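Local coordinates for protein 2-aminomuconate 6-semialdehyde dehydrogenase (Burkholderia cenocepacia, PDB 4U3W) that probably oxidises 2-aminomuconate 6-semialdehyde to 2-aminomuconate with a nicotinamide cofactor, as a tetrameric member of the aldehyde dehydrogenase family, at residues F319-V323 and H415-F419; L358-A364 and V390-W395. All coordinates share one frame; numbering follows the deposited sequence.

Contact 1. Residues F319-V323 and H415-F419; sequences FERFV and HIAPF
The ring of Phe319 lies between its own helix and the strand, with a different neighbour over each face. Pro418 CD sits over one face, 4.1 Å from the centroid of the Phe319 ring and 23° off the ring normal, a CH-pi contact displaced toward the rim. Val323 CG2, one helical turn on, covers the opposite face, so the phenyl group is clasped between a proline of the strand and a valine of the helix. The first torsion of Phe319 (172°) sets CG opposite the backbone N and extends the ring across to the strand, where CE1 lies close to the peptide link between Ala417 and Pro418, 3.6 Å from Pro418 N. Pro418 CB lies along the same ring, 4.0 Å from Phe319 CD1.

Ile416 contributes its CG2 branch. This methyl, opposite the backbone N, is the branch turned to the helix, where it lies 3.7 Å from Phe319 CE1 and 4.1 Å from Val323 CG2; Phe322 CD1 approaches it more loosely, at 4.5 Å. The side chains of Val323 and Ile416 point opposite ways and overlap alongside. No hydrogen bond joins the segments; the contact, which buries 250 Å², is made by van der Waals packing of apolar side chains and of the Phe319 ring against the peptide link.

Helix 319-323 runs nearly antiparallel to strand 415-419, at 163°, with the axes 9.4 Å apart. Phe322 continues the apolar layer onto Val314 of strand 309-315 and onto Phe287, Val291 and Val294 of helix 287-299, while Phe319 also touches Thr396 of strand 393-396. Ala417 and Phe419 point away from helix 319-331, and both touch helix 422-430.

Contact 2. Residues L358-A364 and V390-W395; sequences LSYFRLA and VMPTIW
Helix 358-364 and strand 393-395 run in roughly the same direction, their axes inclined at 26° and 11.0 Å apart at closest approach. The CA atoms of Leu358, Phe361 and Ala364 lie nearest those of Val390, Thr393 and Trp395, so the pairing advances along both segments together. The wide gap between the backbones is bridged by side chains.

Ala364 CB stands over the six-membered ring of Trp395, 3.5 Å from its centroid and 15° off the normal, a close CH-pi contact. Phe361 CD1 lies near the edge of the same indole, 3.5 Å from Trp395 CZ2; the two rings form an oblique pair, neither stacked nor edge-to-face, with their planes at 86°. Trp395 CG lies opposite its carbonyl carbon, which directs the indole across to the helix. A water bridges the indole N-H and the helix, accepting from Trp395 NE1 at 2.9 Å and donating to Phe361 O at 2.9 Å, which gives the helix and strand an indirect polar link.

The far end of the Phe361 ring presses on Thr393. Phe361 CE2 is 3.3 Å from Thr393 OG1, and Thr393 CG2 lies over one ring face, toward the rim. The hydroxyl is held by its own segment, donating to Met391 O at 2.9 Å from above the carbonyl plane, and it also bonds to the backbone N of Gly375. At the start of the helix segment Leu358 meets Val390 tip to tip, CD2 to CG1, in one of the two conformers of Val390.

Strand 393-396 is flanked in its sheet by 370-373, antiparallel, and 413-419, parallel. A helix lying along a mixed sheet is in keeping with the layered alpha/beta architecture of the aldehyde dehydrogenase catalytic domain.

Contacts 1 and 2 lie with their centres about 18 Å apart on the same seven-stranded mixed sheet, through the neighbouring parallel strands 413-419 and 393-396. The strands join the contacts directly: Ile416 N probably bonds to Trp395 O at 2.9 Å, and Ile416 CD1 packs on Ile394 CG2 at 3.6 Å. Helices 319-331 and 351-366 follow one another in sequence, and contact 2 is nested inside the loop that contact 1 closes. In sequence both helices precede the strands they pack on, and 393-396 comes before 413-419. Both contacts belong to one alpha/beta unit, probably the catalytic domain of the aldehyde dehydrogenase fold.

Contact 1. Residues F319-V323 and H415-F419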
ATOM      1  N   PHE A 319     -43.315  -4.943  10.232  1.00 40.44           N
ATOM      2  CA  PHE A 319     -42.948  -4.984  11.664  1.00 40.37           C
ATOM      3  C   PHE A 319     -43.675  -6.109  12.419  1.00 40.61           C
ATOM      4  O   PHE A 319     -43.040  -6.951  13.063  1.00 39.16           O
ATOM      5  CB  PHE A 319     -43.222  -3.613  12.321  1.00 41.90           C
ATOM      6  CG  PHE A 319     -43.071  -3.591  13.837  1.00 41.45           C
ATOM      7  CD1 PHE A 319     -41.818  -3.510  14.438  1.00 39.93           C
ATOM      8  CD2 PHE A 319     -44.181  -3.605  14.650  1.00 43.63           C
ATOM      9  CE1 PHE A 319     -41.704  -3.464  15.837  1.00 38.89           C
ATOM     10  CE2 PHE A 319     -44.061  -3.571  16.025  1.00 44.23           C
ATOM     11  CZ  PHE A 319     -42.811  -3.511  16.621  1.00 39.99           C
ATOM     12  N   GLU A 320     -44.998  -6.166  12.314  1.00 43.39           N
ATOM     13  CA  GLU A 320     -45.768  -7.163  13.084  1.00 44.17           C
ATOM     14  C   GLU A 320     -45.431  -8.600  12.713  1.00 42.49           C
ATOM     15  O   GLU A 320     -45.240  -9.440  13.590  1.00 42.03           O
ATOM     16  CB  GLU A 320     -47.283  -6.922  12.914  1.00 50.79           C
ATOM     17  CG  GLU A 320     -47.744  -5.669  13.621  1.00 58.56           C
ATOM     18  CD  GLU A 320     -49.238  -5.682  13.960  1.00 72.36           C
ATOM     19  OE1 GLU A 320     -49.916  -6.730  13.781  1.00 75.24           O
ATOM     20  OE2 GLU A 320     -49.730  -4.631  14.430  1.00 77.77           O
ATOM     21  N   ARG A 321     -45.323  -8.865  11.415  1.00 39.46           N
ATOM     22  CA  ARG A 321     -44.903 -10.178  10.914  1.00 40.47           C
ATOM     23  C   ARG A 321     -43.495 -10.538  11.380  1.00 39.40           C
ATOM     24  O   ARG A 321     -43.224 -11.701  11.710  1.00 40.67           O
ATOM     25  CB  ARG A 321     -44.917 -10.210   9.374  1.00 40.15           C
ATOM     26  CG  ARG A 321     -46.270 -10.131   8.757  1.00 45.67           C
ATOM     27  CD  ARG A 321     -46.195 -10.280   7.198  1.00 58.29           C
ATOM     28  NE  ARG A 321     -45.231 -11.303   6.773  1.00 56.21           N
ATOM     29  CZ  ARG A 321     -44.212 -11.110   5.931  1.00 53.65           C
ATOM     30  NH1 ARG A 321     -43.984  -9.926   5.374  1.00 51.01           N
ATOM     31  NH2 ARG A 321     -43.420 -12.126   5.626  1.00 53.04           N
ATOM     32  N   PHE A 322     -42.591  -9.551  11.388  1.00 37.93           N
ATOM     33  CA  PHE A 322     -41.220  -9.810  11.832  1.00 35.68           C
ATOM     34  C   PHE A 322     -41.219 -10.185  13.316  1.00 35.88           C
ATOM     35  O   PHE A 322     -40.571 -11.149  13.729  1.00 35.71           O
ATOM     36  CB  PHE A 322     -40.317  -8.597  11.586  1.00 36.91           C
ATOM     37  CG  PHE A 322     -38.843  -8.863  11.859  1.00 36.30           C
ATOM     38  CD1 PHE A 322     -38.312  -8.713  13.133  1.00 37.67           C
ATOM     39  CD2 PHE A 322     -38.017  -9.283  10.836  1.00 35.32           C
ATOM     40  CE1 PHE A 322     -36.932  -8.985  13.374  1.00 36.86           C
ATOM     41  CE2 PHE A 322     -36.657  -9.564  11.051  1.00 36.02           C
ATOM     42  CZ  PHE A 322     -36.119  -9.393  12.311  1.00 36.15           C
ATOM     43  N   VAL A 323     -41.927  -9.423  14.132  1.00 35.73           N
ATOM     44  CA  VAL A 323     -41.928  -9.725  15.567  1.00 37.16           C
ATOM     45  C   VAL A 323     -42.462 -11.149  15.796  1.00 38.11           C
ATOM     46  O   VAL A 323     -41.867 -11.939  16.506  1.00 37.88           O
ATOM     47  CB  VAL A 323     -42.762  -8.713  16.365  1.00 40.45           C
ATOM     48  CG1 VAL A 323     -42.773  -9.130  17.832  1.00 40.21           C
ATOM     49  CG2 VAL A 323     -42.187  -7.314  16.225  1.00 39.81           C
ATOM     50  N   HIS A 415     -34.781  -5.341  21.846  1.00 32.60           N
ATOM     51  CA  HIS A 415     -35.988  -4.546  21.703  1.00 32.25           C
ATOM     52  C   HIS A 415     -36.231  -4.330  20.173  1.00 32.24           C
ATOM     53  O   HIS A 415     -35.305  -4.071  19.432  1.00 32.80           O
ATOM     54  CB  HIS A 415     -35.864  -3.197  22.440  1.00 33.17           C
ATOM     55  CG  HIS A 415     -37.028  -2.278  22.207  1.00 35.91           C
ATOM     56  ND1 HIS A 415     -37.077  -1.384  21.151  1.00 36.60           N
ATOM     57  CD2 HIS A 415     -38.196  -2.118  22.880  1.00 39.22           C
ATOM     58  CE1 HIS A 415     -38.225  -0.724  21.180  1.00 37.32           C
ATOM     59  NE2 HIS A 415     -38.925  -1.157  22.212  1.00 40.28           N
ATOM     60  N   ILE A 416     -37.478  -4.398  19.727  1.00 34.35           N
ATOM     61  CA  ILE A 416     -37.818  -4.158  18.294  1.00 34.17           C
ATOM     62  C   ILE A 416     -38.744  -2.933  18.192  1.00 36.80           C
ATOM     63  O   ILE A 416     -39.756  -2.864  18.910  1.00 37.67           O
ATOM     64  CB  ILE A 416     -38.488  -5.430  17.672  1.00 40.19           C
ATOM     65  CG1 ILE A 416     -37.686  -6.660  18.131  1.00 41.73           C
ATOM     66  CG2 ILE A 416     -38.578  -5.362  16.077  1.00 30.16           C
ATOM     67  CD1 ILE A 416     -38.143  -7.997  17.627  1.00 41.73           C
ATOM     68  N   ALA A 417     -38.404  -1.967  17.320  1.00 36.38           N
ATOM     69  CA  ALA A 417     -39.277  -0.798  17.079  1.00 38.27           C
ATOM     70  C   ALA A 417     -39.528  -0.656  15.605  1.00 37.96           C
ATOM     71  O   ALA A 417     -38.700  -1.085  14.810  1.00 35.89           O
ATOM     72  CB  ALA A 417     -38.675   0.495  17.620  1.00 39.78           C
ATOM     73  N   PRO A 418     -40.690  -0.070  15.232  1.00 39.69           N
ATOM     74  CA  PRO A 418     -40.944   0.246  13.822  1.00 41.29           C
ATOM     75  C   PRO A 418     -40.268   1.537  13.382  1.00 39.62           C
ATOM     76  O   PRO A 418     -40.117   2.420  14.235  1.00 41.26           O
ATOM     77  CB  PRO A 418     -42.462   0.424  13.773  1.00 42.28           C
ATOM     78  CG  PRO A 418     -42.786   0.992  15.151  1.00 43.20           C
ATOM     79  CD  PRO A 418     -41.816   0.318  16.104  1.00 42.76           C
ATOM     80  N   PHE A 419     -39.935   1.665  12.093  1.00 36.88           N
ATOM     81  CA  PHE A 419     -39.539   2.959  11.551  1.00 39.79           C
ATOM     82  C   PHE A 419     -40.262   3.196  10.222  1.00 44.18           C
ATOM     83  O   PHE A 419     -40.790   2.249   9.611  1.00 44.06           O
ATOM     84  CB  PHE A 419     -37.999   3.067  11.404  1.00 35.61           C
ATOM     85  CG  PHE A 419     -37.397   2.238  10.297  1.00 38.06           C
ATOM     86  CD1 PHE A 419     -37.034   0.912  10.531  1.00 38.83           C
ATOM     87  CD2 PHE A 419     -37.116   2.793   9.054  1.00 39.07           C
ATOM     88  CE1 PHE A 419     -36.439   0.130   9.544  1.00 36.17           C
ATOM     89  CE2 PHE A 419     -36.534   2.020   8.023  1.00 37.63           C
ATOM     90  CZ  PHE A 419     -36.189   0.680   8.263  1.00 35.48           C
TER

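Contact 2. Residues L358-A364 and V390-W395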
ATOM      1  N   LEU A 358     -31.408  -9.799  35.061  1.00 38.95           N
ATOM      2  CA  LEU A 358     -32.791  -9.893  35.523  1.00 40.96           C
ATOM      3  C   LEU A 358     -33.289  -8.557  36.105  1.00 42.55           C
ATOM      4  O   LEU A 358     -34.471  -8.249  36.058  1.00 43.58           O
ATOM      5  CB  LEU A 358     -32.946 -11.033  36.544  1.00 43.42           C
ATOM      6  CG  LEU A 358     -32.824 -12.424  35.909  1.00 46.05           C
ATOM      7  CD1 LEU A 358     -32.896 -13.488  36.961  1.00 49.88           C
ATOM      8  CD2 LEU A 358     -33.895 -12.705  34.859  1.00 46.21           C
ATOM      9  N   SER A 359     -32.367  -7.753  36.610  1.00 43.06           N
ATOM     10  CA  SER A 359     -32.692  -6.404  37.049  1.00 45.28           C
ATOM     11  C   SER A 359     -33.017  -5.472  35.879  1.00 41.42           C
ATOM     12  O   SER A 359     -33.877  -4.581  35.982  1.00 38.63           O
ATOM     13  CB  SER A 359     -31.528  -5.825  37.855  1.00 47.89           C
ATOM     14  OG  SER A 359     -31.814  -4.492  38.191  1.00 52.05           O
ATOM     15  N   TYR A 360     -32.328  -5.641  34.753  1.00 42.23           N
ATOM     16  CA  TYR A 360     -32.778  -4.930  33.563  1.00 40.27           C
ATOM     17  C   TYR A 360     -34.123  -5.448  33.094  1.00 41.16           C
ATOM     18  O   TYR A 360     -34.932  -4.669  32.572  1.00 42.13           O
ATOM     19  CB  TYR A 360     -31.772  -5.045  32.411  1.00 36.86           C
ATOM     20  CG  TYR A 360     -30.726  -3.970  32.497  1.00 39.21           C
ATOM     21  CD1 TYR A 360     -31.045  -2.652  32.196  1.00 41.69           C
ATOM     22  CD2 TYR A 360     -29.424  -4.260  32.878  1.00 39.11           C
ATOM     23  CE1 TYR A 360     -30.110  -1.652  32.288  1.00 41.11           C
ATOM     24  CE2 TYR A 360     -28.476  -3.259  32.965  1.00 40.84           C
ATOM     25  CZ  TYR A 360     -28.827  -1.961  32.666  1.00 41.68           C
ATOM     26  OH  TYR A 360     -27.892  -0.948  32.732  1.00 42.51           O
ATOM     27  N   PHE A 361     -34.374  -6.748  33.251  1.00 39.99           N
ATOM     28  CA  PHE A 361     -35.655  -7.286  32.773  1.00 40.05           C
ATOM     29  C   PHE A 361     -36.788  -6.638  33.542  1.00 42.55           C
ATOM     30  O   PHE A 361     -37.804  -6.254  32.946  1.00 41.29           O
ATOM     31  CB  PHE A 361     -35.731  -8.805  32.920  1.00 39.99           C
ATOM     32  CG  PHE A 361     -34.973  -9.557  31.840  1.00 40.88           C
ATOM     33  CD1 PHE A 361     -34.138  -8.889  30.967  1.00 37.18           C
ATOM     34  CD2 PHE A 361     -35.101 -10.927  31.712  1.00 40.54           C
ATOM     35  CE1 PHE A 361     -33.449  -9.581  30.006  1.00 35.82           C
ATOM     36  CE2 PHE A 361     -34.437 -11.605  30.755  1.00 36.30           C
ATOM     37  CZ  PHE A 361     -33.602 -10.938  29.903  1.00 35.36           C
ATOM     38  N   ARG A 362     -36.595  -6.474  34.861  1.00 43.16           N
ATOM     39  CA  ARG A 362     -37.575  -5.773  35.675  1.00 43.84           C
ATOM     40  C   ARG A 362     -37.662  -4.295  35.285  1.00 44.14           C
ATOM     41  O   ARG A 362     -38.756  -3.727  35.222  1.00 43.21           O
ATOM     42  CB  ARG A 362     -37.257  -5.915  37.192  1.00 46.38           C
ATOM     43  CG  ARG A 362     -37.407  -7.341  37.719  1.00 46.17           C
ATOM     44  CD  ARG A 362     -37.342  -7.447  39.265  1.00 55.97           C
ATOM     45  NE  ARG A 362     -36.074  -7.011  39.847  1.00 54.08           N
ATOM     46  CZ  ARG A 362     -34.972  -7.763  39.899  1.00 53.60           C
ATOM     47  NH1 ARG A 362     -34.963  -8.988  39.377  1.00 52.22           N
ATOM     48  NH2 ARG A 362     -33.869  -7.280  40.470  1.00 54.27           N
ATOM     49  N   LEU A 363     -36.521  -3.652  35.023  1.00 45.51           N
ATOM     50  CA  LEU A 363     -36.561  -2.241  34.602  1.00 47.31           C
ATOM     51  C   LEU A 363     -37.336  -2.020  33.285  1.00 47.01           C
ATOM     52  O   LEU A 363     -38.095  -1.048  33.181  1.00 45.92           O
ATOM     53  CB  LEU A 363     -35.143  -1.684  34.459  1.00 46.08           C
ATOM     54  CG  LEU A 363     -35.078  -0.241  33.976  1.00 48.93           C
ATOM     55  CD1 LEU A 363     -35.778   0.712  34.931  1.00 52.22           C
ATOM     56  CD2 LEU A 363     -33.660   0.205  33.679  1.00 49.97           C
ATOM     57  N   ALA A 364     -37.146  -2.901  32.286  1.00 45.88           N
ATOM     58  CA  ALA A 364     -37.889  -2.796  31.016  1.00 42.64           C
ATOM     59  C   ALA A 364     -39.383  -2.792  31.271  1.00 45.11           C
ATOM     60  O   ALA A 364     -40.119  -1.961  30.713  1.00 46.25           O
ATOM     61  CB  ALA A 364     -37.530  -3.940  30.039  1.00 39.27           C
ATOM     62  N   VAL A 390     -31.031 -17.857  31.815  1.00 27.41           N
ATOM     63  CA  VAL A 390     -32.197 -16.994  31.586  0.52 28.98           C
ATOM     64  C   VAL A 390     -32.706 -17.231  30.191  1.00 30.33           C
ATOM     65  O   VAL A 390     -31.981 -17.732  29.321  1.00 31.87           O
ATOM     66  CB  VAL A 390     -31.919 -15.483  31.736  0.52 29.60           C
ATOM     67  CG1 VAL A 390     -31.380 -15.141  33.142  0.52 29.56           C
ATOM     68  CG2 VAL A 390     -30.942 -15.026  30.671  0.52 27.65           C
ATOM     69  N   MET A 391     -33.995 -16.923  29.988  1.00 32.75           N
ATOM     70  CA  MET A 391     -34.641 -17.223  28.694  0.58 32.87           C
ATOM     71  C   MET A 391     -34.376 -16.120  27.662  1.00 33.12           C
ATOM     72  O   MET A 391     -34.252 -14.942  28.018  1.00 34.85           O
ATOM     73  CB  MET A 391     -36.178 -17.424  28.854  0.58 34.29           C
ATOM     74  CG  MET A 391     -36.623 -18.642  29.693  0.58 34.67           C
ATOM     75  SD  MET A 391     -35.868 -20.227  29.259  0.58 31.89           S
ATOM     76  CE  MET A 391     -36.819 -20.703  27.838  0.58 28.01           C
ATOM     77  N   PRO A 392     -34.309 -16.506  26.366  1.00 32.01           N
ATOM     78  CA  PRO A 392     -34.279 -15.510  25.285  1.00 31.92           C
ATOM     79  C   PRO A 392     -35.445 -14.536  25.413  1.00 30.75           C
ATOM     80  O   PRO A 392     -36.562 -14.980  25.590  1.00 30.24           O
ATOM     81  CB  PRO A 392     -34.466 -16.345  23.992  1.00 34.70           C
ATOM     82  CG  PRO A 392     -34.315 -17.774  24.371  1.00 35.07           C
ATOM     83  CD  PRO A 392     -34.492 -17.887  25.877  1.00 31.40           C
ATOM     84  N   THR A 393     -35.198 -13.238  25.294  1.00 31.10           N
ATOM     85  CA  THR A 393     -36.236 -12.249  25.587  1.00 30.10           C
ATOM     86  C   THR A 393     -36.368 -11.242  24.447  1.00 30.63           C
ATOM     87  O   THR A 393     -35.376 -10.838  23.876  1.00 32.77           O
ATOM     88  CB  THR A 393     -35.918 -11.537  26.932  1.00 34.10           C
ATOM     89  OG1 THR A 393     -35.868 -12.531  27.957  1.00 33.57           O
ATOM     90  CG2 THR A 393     -36.940 -10.482  27.293  1.00 33.01           C
ATOM     91  N   ILE A 394     -37.608 -10.913  24.079  1.00 33.83           N
ATOM     92  CA  ILE A 394     -37.902  -9.898  23.073  1.00 35.40           C
ATOM     93  C   ILE A 394     -38.854  -8.859  23.686  1.00 38.33           C
ATOM     94  O   ILE A 394     -39.857  -9.225  24.279  1.00 38.65           O
ATOM     95  CB  ILE A 394     -38.570 -10.538  21.813  1.00 34.50           C
ATOM     96  CG1 ILE A 394     -37.654 -11.569  21.129  1.00 32.74           C
ATOM     97  CG2 ILE A 394     -39.054  -9.483  20.811  1.00 32.80           C
ATOM     98  CD1 ILE A 394     -38.480 -12.428  20.094  1.00 36.59           C
ATOM     99  N   TRP A 395     -38.525  -7.570  23.553  1.00 40.20           N
ATOM    100  CA  TRP A 395     -39.403  -6.467  23.983  1.00 39.43           C
ATOM    101  C   TRP A 395     -39.896  -5.632  22.792  1.00 41.05           C
ATOM    102  O   TRP A 395     -39.222  -5.566  21.755  1.00 38.60           O
ATOM    103  CB  TRP A 395     -38.683  -5.527  24.921  1.00 39.19           C
ATOM    104  CG  TRP A 395     -38.249  -6.139  26.221  1.00 40.49           C
ATOM    105  CD1 TRP A 395     -38.956  -7.002  27.001  1.00 40.57           C
ATOM    106  CD2 TRP A 395     -36.981  -5.943  26.871  1.00 39.78           C
ATOM    107  NE1 TRP A 395     -38.202  -7.355  28.105  1.00 40.72           N
ATOM    108  CE2 TRP A 395     -36.992  -6.712  28.046  1.00 39.45           C
ATOM    109  CE3 TRP A 395     -35.854  -5.176  26.572  1.00 41.88           C
ATOM    110  CZ2 TRP A 395     -35.912  -6.751  28.915  1.00 40.95           C
ATOM    111  CZ3 TRP A 395     -34.780  -5.218  27.421  1.00 44.62           C
ATOM    112  CH2 TRP A 395     -34.824  -5.989  28.597  1.00 44.01           C
TER
HETATM  113  O   HOH W   1     -38.608  -8.081  30.903  1.00 38.63           O